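Local coordinates for extracellular solute-binding protein, family 1 (Bifidobacterium longum subsp. infantis ATCC 15697, PDB 3OMB) that probably captures a carbohydrate or related solute outside the cell for uptake by an ABC transporter, and carries a bound magnesium ion, at residues Asp469-Ser474 and Gln527-Thr532; Thr43-Lys48 and Glu80-Gln85; Lys389-Thr394 and Tyr399-Asp404. All coordinates share one frame; numbering follows the deposited sequence.

Contacts 1 and 2 are buried, whereas contact 3 is partly so and nearer the surface. The first two share a theme without sharing an element: in each, a tryptophan on a helix turns one indole face to a flexible apolar side chain, selenomethionine in contact 1 and leucine in contact 2, and no hydrogen bond joins the segments. Contact 1 sets helix 519-534 against the approach to helix 473-486; contact 2 sets helix 79-92 against strand 41-48. Contact 3 is a strand pairing built on backbone hydrogen bonds, with water among the threonine hydroxyls on its more open side. Its centre is about 42 Å from that of contact 1. All three lie away from the magnesium site.

Contact 1: Asp469-Ser474 and Gln527-Thr532; sequences DNMDPS and QKWYDT
Met-471, present as selenomethionine, lies across one face of the Trp-529 indole. Its CG sits 3.6 Å from the centroid of the five-membered ring and only 2° off the ring normal, a CH-pi contact made almost straight down onto the face. With chi2 at -180° the chain stays extended past CG and keeps over the ring: SE comes to 4.3 Å from the same centroid in an oblique Met-aromatic contact, and the terminal CE reaches Trp-529 CD1 at 3.7 Å. CG of Trp-529, anti to the carbonyl carbon, sends the ring out from the helix toward residues 470-472.

Asp-472 meets the other end of the indole in a different way. Its carboxylate stands nearly perpendicular to the ring, the planes 87° apart, with OD2 in the ring plane at the edge and 3.8 Å from Trp-529 CZ2. The C-H rim of the six-membered ring therefore faces a carboxylate oxygen, a placement that probably suits the slightly positive ring hydrogens. The backbone adds two oblique approaches: Asp-472 N lies 3.5 Å from Trp-529 CZ2, and Asn-470 O lies 3.9 Å from CZ3. That carbonyl is also hydrogen-bonded to the hydroxyl of Tyr-533.

No hydrogen bond joins the two segments directly. The indole NE1 instead bonds to OD2 of Asp-475 in the first turn of helix 473-486, which probably restrains the ring's rotation; the same oxygen forms a salt bridge with Lys-528 NZ. Asp-472 stands at the N-cap position of that helix, though its side chain makes no capping bond. The contact thus wedges helix 519-534 against the entry to helix 473-486, with Pro-473 packing on helix 106-110 and Tyr-530 touching strand 254-257.

Contact 2: Thr43-Lys48 and Glu80-Gln85; sequences TVLVKK and EAWAQQ
Leu-45 sets both of its methyl groups against the six-membered ring of Trp-82, and this is the tight half of the contact. CD2 lies 4.1 Å from the centroid of that ring and 21° off its normal, a CH-pi contact over the face but displaced toward the rim. CD1 meets the ring further round, 3.7 Å from Trp-82 CZ3. A chi2 of 104°, off the staggered values, turns the two methyls so that both bear on the benzo ring, CD2 nearest CZ2 and CD1 nearest CZ3. Both residues are buried, and this half belongs to the interior between helix 79-92 and the sheet.

The looser half lies at the pyrrole end. Here Lys-47 is partly exposed and offers a single methylene: CE comes to 3.9 Å from Trp-82 CD1, obliquely, with the lysine running at about a right angle to the tryptophan side chain. A bend at chi3 carries the amino group on to a weak hydrogen bond with Asn-101 O.

The indole NE1 is satisfied by Gly-102 O, while the ring of Tyr-103 meets the indole with the planes at about 75°. Strand 41-48 runs between the parallel strands 71-78 and 98-100, and helix 79-92 links those two in sequence. From that helix Trp-82 reaches down to the strand that this beta-alpha-beta crossover passes over, joining helix to sheet.

Contact 3: Lys389-Thr394 and Tyr399-Asp404; sequences KAITKT and YTVDND
Thr-392 and Thr-400 form the antiparallel hydrogen-bonded pair at the middle of this contact, Thr-392 N to Thr-400 O and Thr-400 N to Thr-392 O, both 2.9 Å. A further backbone bond, Asp-402 N to Ala-390 O at 2.8 Å, lies just beyond the paired strand residues. All three are nearly straight, with N-H...O angles of 164-169°. Ile-391 with Val-401 and Lys-393 with Tyr-399 are the non-hydrogen-bonded pairs.

On their face, Ile-391 CD1 reaches Tyr-399 CB at 3.7 Å, its CG1 branch being directed along the strand by a chi1 of -172°. Lys-393 lies alongside Tyr-399, pointing the same way, with CG 3.6 Å from CE1 of the ring. On the side of Thr-392 and Thr-400 a water bridges two hydroxyls, 2.7 Å from Thr-394 OG1 and 2.6 Å from Thr-400 OG1.

Further out, helix 376-384 covers the Ile-391 and Tyr-399 face through Val-380, and Glu-376 OE2 is hydrogen-bonded to Tyr-399 OH. Asp-402 OD2 accepts from Lys-405 N, capping helix 403-411. Strand 431-433 pairs with the far side of 398-401. These features define a two-stranded beta hairpin, extended to a small three-stranded mixed sheet and leading through an aspartate N-cap straight into a helix.

Contact 1: Asp469-Ser474 and Gln527-Thr532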
loop_
_atom_site.group_PDB
_atom_site.type_symbol
_atom_site.label_atom_id
_atom_site.label_comp_id
_atom_site.label_asym_id
_atom_site.label_seq_id
_atom_site.Cartn_x
_atom_site.Cartn_y
_atom_site.Cartn_z
ATOM N N ASP A 469 -13.637 3.733 -4.800
ATOM C CA ASP A 469 -13.706 5.169 -4.698
ATOM C C ASP A 469 -13.960 5.857 -6.052
ATOM O O ASP A 469 -14.378 7.016 -6.089
ATOM C CB ASP A 469 -12.389 5.641 -4.094
ATOM C CG ASP A 469 -12.476 7.004 -3.525
ATOM O OD1 ASP A 469 -11.513 7.768 -3.763
ATOM O OD2 ASP A 469 -13.491 7.313 -2.843
ATOM N N ASN A 470 -13.725 5.127 -7.144
ATOM C CA ASN A 470 -13.972 5.591 -8.517
ATOM C C ASN A 470 -15.220 4.985 -9.209
ATOM O O ASN A 470 -15.288 4.920 -10.445
ATOM C CB ASN A 470 -12.734 5.301 -9.378
ATOM C CG ASN A 470 -12.198 6.560 -10.074
ATOM O OD1 ASN A 470 -12.797 7.636 -9.985
ATOM N ND2 ASN A 470 -11.069 6.422 -10.773
HETATM N N MSE A 471 -16.175 4.529 -8.406
HETATM C CA MSE A 471 -17.421 3.897 -8.866
HETATM C C MSE A 471 -18.619 4.753 -8.484
HETATM O O MSE A 471 -18.485 5.625 -7.632
HETATM C CB MSE A 471 -17.630 2.597 -8.112
HETATM C CG MSE A 471 -16.720 1.520 -8.465
HETATM SE SE MSE A 471 -17.138 -0.048 -7.423
HETATM C CE MSE A 471 -15.696 -1.048 -8.232
ATOM N N ASP A 472 -19.787 4.467 -9.063
ATOM C CA ASP A 472 -21.078 4.946 -8.537
ATOM C C ASP A 472 -21.221 4.554 -7.046
ATOM O O ASP A 472 -20.800 3.462 -6.662
ATOM C CB ASP A 472 -22.258 4.280 -9.281
ATOM C CG ASP A 472 -22.339 4.647 -10.772
ATOM O OD1 ASP A 472 -21.758 5.676 -11.212
ATOM O OD2 ASP A 472 -23.029 3.902 -11.515
ATOM N N PRO A 473 -21.836 5.420 -6.215
ATOM C CA PRO A 473 -22.117 5.020 -4.832
ATOM C C PRO A 473 -23.003 3.777 -4.699
ATOM O O PRO A 473 -22.843 3.014 -3.745
ATOM C CB PRO A 473 -22.832 6.237 -4.226
ATOM C CG PRO A 473 -22.912 7.263 -5.287
ATOM C CD PRO A 473 -22.020 6.872 -6.414
ATOM N N SER A 474 -23.918 3.558 -5.633
ATOM C CA SER A 474 -24.761 2.368 -5.540
ATOM C C SER A 474 -23.953 1.092 -5.779
ATOM O O SER A 474 -24.264 0.051 -5.214
ATOM C CB SER A 474 -25.940 2.437 -6.502
ATOM O OG SER A 474 -25.452 2.581 -7.832
ATOM N N GLN A 527 -15.737 -6.466 -12.981
ATOM C CA GLN A 527 -15.551 -6.586 -14.441
ATOM C C GLN A 527 -16.053 -5.348 -15.181
ATOM O O GLN A 527 -15.414 -4.886 -16.136
ATOM C CB GLN A 527 -16.239 -7.828 -15.013
ATOM C CG GLN A 527 -16.015 -8.054 -16.561
ATOM C CD GLN A 527 -14.624 -8.654 -16.888
ATOM O OE1 GLN A 527 -14.315 -9.765 -16.460
ATOM N NE2 GLN A 527 -13.794 -7.918 -17.653
ATOM N N LYS A 528 -17.194 -4.819 -14.745
ATOM C CA LYS A 528 -17.815 -3.703 -15.436
ATOM C C LYS A 528 -16.941 -2.471 -15.276
ATOM O O LYS A 528 -16.673 -1.780 -16.247
ATOM C CB LYS A 528 -19.220 -3.423 -14.886
ATOM C CG LYS A 528 -19.845 -2.120 -15.448
ATOM C CD LYS A 528 -21.213 -1.822 -14.901
ATOM C CE LYS A 528 -21.174 -1.387 -13.438
ATOM N NZ LYS A 528 -22.556 -0.957 -12.955
ATOM N N TRP A 529 -16.498 -2.197 -14.046
ATOM C CA TRP A 529 -15.645 -1.031 -13.828
ATOM C C TRP A 529 -14.264 -1.168 -14.477
ATOM O O TRP A 529 -13.739 -0.191 -15.043
ATOM C CB TRP A 529 -15.573 -0.661 -12.345
ATOM C CG TRP A 529 -16.895 -0.127 -11.931
ATOM C CD1 TRP A 529 -17.881 -0.792 -11.238
ATOM C CD2 TRP A 529 -17.430 1.154 -12.259
ATOM N NE1 TRP A 529 -18.981 0.016 -11.091
ATOM C CE2 TRP A 529 -18.740 1.210 -11.715
ATOM C CE3 TRP A 529 -16.926 2.271 -12.937
ATOM C CZ2 TRP A 529 -19.552 2.347 -11.825
ATOM C CZ3 TRP A 529 -17.748 3.398 -13.069
ATOM C CH2 TRP A 529 -19.044 3.428 -12.511
ATOM N N TYR A 530 -13.699 -2.376 -14.407
ATOM C CA TYR A 530 -12.460 -2.701 -15.106
ATOM C C TYR A 530 -12.569 -2.364 -16.612
ATOM O O TYR A 530 -11.738 -1.623 -17.135
ATOM C CB TYR A 530 -12.071 -4.162 -14.832
ATOM C CG TYR A 530 -10.970 -4.728 -15.685
ATOM C CD1 TYR A 530 -11.261 -5.450 -16.827
ATOM C CD2 TYR A 530 -9.630 -4.549 -15.350
ATOM C CE1 TYR A 530 -10.240 -5.974 -17.626
ATOM C CE2 TYR A 530 -8.613 -5.080 -16.133
ATOM C CZ TYR A 530 -8.927 -5.784 -17.264
ATOM O OH TYR A 530 -7.932 -6.316 -18.047
ATOM N N ASP A 531 -13.625 -2.853 -17.266
ATOM C CA ASP A 531 -13.895 -2.572 -18.676
ATOM C C ASP A 531 -14.128 -1.101 -18.942
ATOM O O ASP A 531 -13.631 -0.573 -19.923
ATOM C CB ASP A 531 -15.121 -3.341 -19.158
ATOM C CG ASP A 531 -14.913 -4.860 -19.157
ATOM O OD1 ASP A 531 -13.763 -5.341 -18.985
ATOM O OD2 ASP A 531 -15.920 -5.575 -19.327
ATOM N N THR A 532 -14.859 -0.428 -18.066
ATOM C CA THR A 532 -15.128 1.005 -18.244
ATOM C C THR A 532 -13.825 1.809 -18.292
ATOM O O THR A 532 -13.657 2.701 -19.136
ATOM C CB THR A 532 -16.030 1.537 -17.102
ATOM O OG1 THR A 532 -17.360 1.028 -17.280
ATOM C CG2 THR A 532 -16.035 3.110 -17.012
#

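Contact 2: Thr43-Lys48 and Glu80-Gln85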
loop_
_atom_site.group_PDB
_atom_site.type_symbol
_atom_site.label_atom_id
_atom_site.label_comp_id
_atom_site.label_asym_id
_atom_site.label_seq_id
_atom_site.Cartn_x
_atom_site.Cartn_y
_atom_site.Cartn_z
ATOM N N THR A 43 -9.204 27.320 5.563
ATOM C CA THR A 43 -9.215 26.137 6.428
ATOM C C THR A 43 -8.732 24.927 5.653
ATOM O O THR A 43 -9.137 24.701 4.515
ATOM C CB THR A 43 -10.615 25.841 7.010
ATOM O OG1 THR A 43 -11.580 25.858 5.956
ATOM C CG2 THR A 43 -11.003 26.892 8.049
ATOM N N VAL A 44 -7.844 24.159 6.264
ATOM C CA VAL A 44 -7.276 22.979 5.638
ATOM C C VAL A 44 -7.293 21.851 6.635
ATOM O O VAL A 44 -6.643 21.931 7.682
ATOM C CB VAL A 44 -5.817 23.209 5.208
ATOM C CG1 VAL A 44 -5.258 21.959 4.506
ATOM C CG2 VAL A 44 -5.716 24.418 4.303
ATOM N N LEU A 45 -8.034 20.799 6.315
ATOM C CA LEU A 45 -7.986 19.570 7.092
ATOM C C LEU A 45 -6.791 18.741 6.563
ATOM O O LEU A 45 -6.599 18.656 5.362
ATOM C CB LEU A 45 -9.287 18.795 6.917
ATOM C CG LEU A 45 -9.191 17.393 7.514
ATOM C CD1 LEU A 45 -9.939 17.335 8.817
ATOM C CD2 LEU A 45 -9.677 16.367 6.510
ATOM N N VAL A 46 -5.994 18.168 7.466
ATOM C CA VAL A 46 -4.814 17.381 7.102
ATOM C C VAL A 46 -4.697 16.155 8.027
ATOM O O VAL A 46 -4.636 16.270 9.255
ATOM C CB VAL A 46 -3.484 18.225 7.129
ATOM C CG1 VAL A 46 -3.256 18.918 8.489
ATOM C CG2 VAL A 46 -2.304 17.366 6.748
ATOM N N LYS A 47 -4.686 14.988 7.418
ATOM C CA LYS A 47 -4.445 13.742 8.137
ATOM C C LYS A 47 -2.953 13.618 8.425
ATOM O O LYS A 47 -2.129 13.938 7.562
ATOM C CB LYS A 47 -4.909 12.568 7.286
ATOM C CG LYS A 47 -4.975 11.243 8.047
ATOM C CD LYS A 47 -5.135 10.089 7.090
ATOM C CE LYS A 47 -6.583 9.705 6.939
ATOM N NZ LYS A 47 -6.753 8.821 5.745
ATOM N N LYS A 48 -2.629 13.156 9.634
ATOM C CA LYS A 48 -1.253 13.043 10.137
ATOM C C LYS A 48 -0.954 11.631 10.660
ATOM O O LYS A 48 -1.868 10.897 11.045
ATOM C CB LYS A 48 -1.037 14.018 11.304
ATOM C CG LYS A 48 -1.496 15.462 11.075
ATOM C CD LYS A 48 -0.537 16.246 10.166
ATOM C CE LYS A 48 0.853 16.436 10.796
ATOM N NZ LYS A 48 0.834 17.128 12.110
ATOM N N GLU A 80 -6.481 7.545 13.030
ATOM C CA GLU A 80 -7.429 6.830 13.895
ATOM C C GLU A 80 -8.523 7.766 14.412
ATOM O O GLU A 80 -9.688 7.372 14.518
ATOM C CB GLU A 80 -6.650 6.207 15.055
ATOM C CG GLU A 80 -5.120 6.409 14.875
ATOM C CD GLU A 80 -4.251 5.374 15.583
ATOM O OE1 GLU A 80 -4.400 5.181 16.814
ATOM O OE2 GLU A 80 -3.387 4.774 14.904
ATOM N N ALA A 81 -8.143 9.010 14.713
ATOM C CA ALA A 81 -9.082 10.033 15.154
ATOM C C ALA A 81 -10.040 10.412 14.044
ATOM O O ALA A 81 -11.219 10.645 14.296
ATOM C CB ALA A 81 -8.342 11.256 15.629
ATOM N N TRP A 82 -9.526 10.485 12.818
ATOM C CA TRP A 82 -10.331 10.879 11.658
ATOM C C TRP A 82 -11.412 9.842 11.337
ATOM O O TRP A 82 -12.544 10.206 11.009
ATOM C CB TRP A 82 -9.436 11.132 10.437
ATOM C CG TRP A 82 -10.166 11.600 9.205
ATOM C CD1 TRP A 82 -10.107 11.039 7.964
ATOM C CD2 TRP A 82 -11.060 12.720 9.097
ATOM N NE1 TRP A 82 -10.905 11.735 7.090
ATOM C CE2 TRP A 82 -11.503 12.770 7.756
ATOM C CE3 TRP A 82 -11.528 13.684 10.000
ATOM C CZ2 TRP A 82 -12.396 13.739 7.296
ATOM C CZ3 TRP A 82 -12.423 14.649 9.543
ATOM C CH2 TRP A 82 -12.845 14.670 8.201
ATOM N N ALA A 83 -11.046 8.563 11.448
ATOM C CA ALA A 83 -11.952 7.446 11.185
ATOM C C ALA A 83 -13.255 7.567 11.964
ATOM O O ALA A 83 -14.313 7.203 11.459
ATOM C CB ALA A 83 -11.266 6.113 11.490
ATOM N N GLN A 84 -13.167 8.099 13.181
ATOM C CA GLN A 84 -14.336 8.370 14.012
ATOM C C GLN A 84 -15.035 9.688 13.695
ATOM O O GLN A 84 -16.268 9.783 13.750
ATOM C CB GLN A 84 -13.947 8.317 15.486
ATOM C CG GLN A 84 -14.061 6.912 16.038
ATOM C CD GLN A 84 -12.952 6.550 17.002
ATOM O OE1 GLN A 84 -11.767 6.839 16.771
ATOM N NE2 GLN A 84 -13.329 5.895 18.085
ATOM N N GLN A 85 -14.237 10.690 13.348
ATOM C CA GLN A 85 -14.705 12.042 13.107
ATOM C C GLN A 85 -15.322 12.242 11.708
ATOM O O GLN A 85 -16.168 13.114 11.527
ATOM C CB GLN A 85 -13.517 12.983 13.277
ATOM C CG GLN A 85 -13.791 14.244 14.073
ATOM C CD GLN A 85 -12.506 14.984 14.392
ATOM O OE1 GLN A 85 -11.585 14.421 14.988
ATOM N NE2 GLN A 85 -12.429 16.245 13.982
#

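Contact 3: Lys389-Thr394 and Tyr399-Asp404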
loop_
_atom_site.group_PDB
_atom_site.type_symbol
_atom_site.label_atom_id
_atom_site.label_comp_id
_atom_site.label_asym_id
_atom_site.label_seq_id
_atom_site.Cartn_x
_atom_site.Cartn_y
_atom_site.Cartn_z
ATOM N N LYS A 389 16.379 21.448 7.576
ATOM C CA LYS A 389 16.063 20.641 8.767
ATOM C C LYS A 389 16.715 19.266 8.618
ATOM O O LYS A 389 17.850 19.092 9.046
ATOM C CB LYS A 389 14.545 20.556 8.964
ATOM C CG LYS A 389 14.057 19.867 10.209
ATOM C CD LYS A 389 14.453 20.634 11.458
ATOM C CE LYS A 389 13.467 20.374 12.563
ATOM N NZ LYS A 389 13.674 21.343 13.675
ATOM N N ALA A 390 16.042 18.309 7.978
ATOM C CA ALA A 390 16.655 17.009 7.726
ATOM C C ALA A 390 16.978 16.768 6.262
ATOM O O ALA A 390 17.493 15.712 5.914
ATOM C CB ALA A 390 15.790 15.885 8.260
ATOM N N ILE A 391 16.656 17.734 5.409
ATOM C CA ILE A 391 16.919 17.616 3.979
ATOM C C ILE A 391 17.493 18.938 3.450
ATOM O O ILE A 391 17.063 20.012 3.852
ATOM C CB ILE A 391 15.634 17.140 3.197
ATOM C CG1 ILE A 391 15.945 16.818 1.734
ATOM C CG2 ILE A 391 14.501 18.163 3.275
ATOM C CD1 ILE A 391 14.717 16.377 0.909
ATOM N N THR A 392 18.478 18.863 2.560
ATOM C CA THR A 392 19.042 20.077 1.981
ATOM C C THR A 392 18.906 20.041 0.456
ATOM O O THR A 392 19.127 19.005 -0.179
ATOM C CB THR A 392 20.528 20.300 2.386
ATOM O OG1 THR A 392 21.332 19.293 1.790
ATOM C CG2 THR A 392 20.727 20.222 3.897
ATOM N N LYS A 393 18.526 21.175 -0.120
ATOM C CA LYS A 393 18.430 21.326 -1.576
ATOM C C LYS A 393 19.837 21.620 -2.084
ATOM O O LYS A 393 20.398 22.656 -1.766
ATOM C CB LYS A 393 17.474 22.479 -1.895
ATOM C CG LYS A 393 17.030 22.642 -3.350
ATOM C CD LYS A 393 16.212 23.943 -3.474
ATOM C CE LYS A 393 15.524 24.091 -4.827
ATOM N NZ LYS A 393 16.409 23.711 -5.950
ATOM N N THR A 394 20.431 20.692 -2.830
ATOM C CA THR A 394 21.790 20.901 -3.351
ATOM C C THR A 394 21.808 21.427 -4.785
ATOM O O THR A 394 22.861 21.829 -5.280
ATOM C CB THR A 394 22.660 19.613 -3.284
ATOM O OG1 THR A 394 22.033 18.582 -4.052
ATOM C CG2 THR A 394 22.849 19.137 -1.826
ATOM N N TYR A 399 18.369 16.908 -3.955
ATOM C CA TYR A 399 18.194 16.989 -2.521
ATOM C C TYR A 399 18.987 15.883 -1.836
ATOM O O TYR A 399 19.123 14.778 -2.369
ATOM C CB TYR A 399 16.701 16.894 -2.159
ATOM C CG TYR A 399 15.818 17.772 -3.029
ATOM C CD1 TYR A 399 15.481 19.076 -2.637
ATOM C CD2 TYR A 399 15.337 17.306 -4.260
ATOM C CE1 TYR A 399 14.677 19.879 -3.456
ATOM C CE2 TYR A 399 14.549 18.093 -5.068
ATOM C CZ TYR A 399 14.212 19.372 -4.668
ATOM O OH TYR A 399 13.418 20.138 -5.497
ATOM N N THR A 400 19.506 16.191 -0.657
ATOM C CA THR A 400 20.193 15.187 0.157
ATOM C C THR A 400 19.525 15.129 1.514
ATOM O O THR A 400 19.338 16.159 2.161
ATOM C CB THR A 400 21.710 15.487 0.314
ATOM O OG1 THR A 400 22.331 15.475 -0.976
ATOM C CG2 THR A 400 22.403 14.432 1.214
ATOM N N VAL A 401 19.149 13.919 1.917
ATOM C CA VAL A 401 18.577 13.679 3.235
ATOM C C VAL A 401 19.690 13.364 4.231
ATOM O O VAL A 401 20.610 12.608 3.932
ATOM C CB VAL A 401 17.557 12.523 3.208
ATOM C CG1 VAL A 401 16.978 12.265 4.597
ATOM C CG2 VAL A 401 16.439 12.817 2.224
ATOM N N ASP A 402 19.596 13.970 5.410
ATOM C CA ASP A 402 20.466 13.641 6.532
ATOM C C ASP A 402 19.757 12.634 7.432
ATOM O O ASP A 402 18.876 12.985 8.211
ATOM C CB ASP A 402 20.807 14.903 7.314
ATOM C CG ASP A 402 21.630 14.619 8.561
ATOM O OD1 ASP A 402 22.244 15.586 9.062
ATOM O OD2 ASP A 402 21.668 13.450 9.038
ATOM N N ASN A 403 20.182 11.388 7.328
ATOM C CA ASN A 403 19.480 10.258 7.916
ATOM C C ASN A 403 19.469 10.120 9.416
ATOM O O ASN A 403 18.450 9.702 9.991
ATOM C CB ASN A 403 20.009 8.986 7.312
ATOM C CG ASN A 403 19.216 8.590 6.153
ATOM O OD1 ASN A 403 18.038 8.260 6.304
ATOM N ND2 ASN A 403 19.812 8.664 4.958
ATOM N N ASP A 404 20.610 10.442 10.027
ATOM C CA ASP A 404 20.745 10.531 11.469
ATOM C C ASP A 404 19.633 11.421 11.981
ATOM O O ASP A 404 18.905 11.058 12.910
ATOM C CB ASP A 404 22.077 11.191 11.835
ATOM C CG ASP A 404 23.289 10.351 11.469
ATOM O OD1 ASP A 404 23.140 9.244 10.878
ATOM O OD2 ASP A 404 24.406 10.827 11.777
HETATM O O HOH W 1 21.172 17.195 4.564
HETATM O O HOH W 2 21.817 15.997 -3.448
#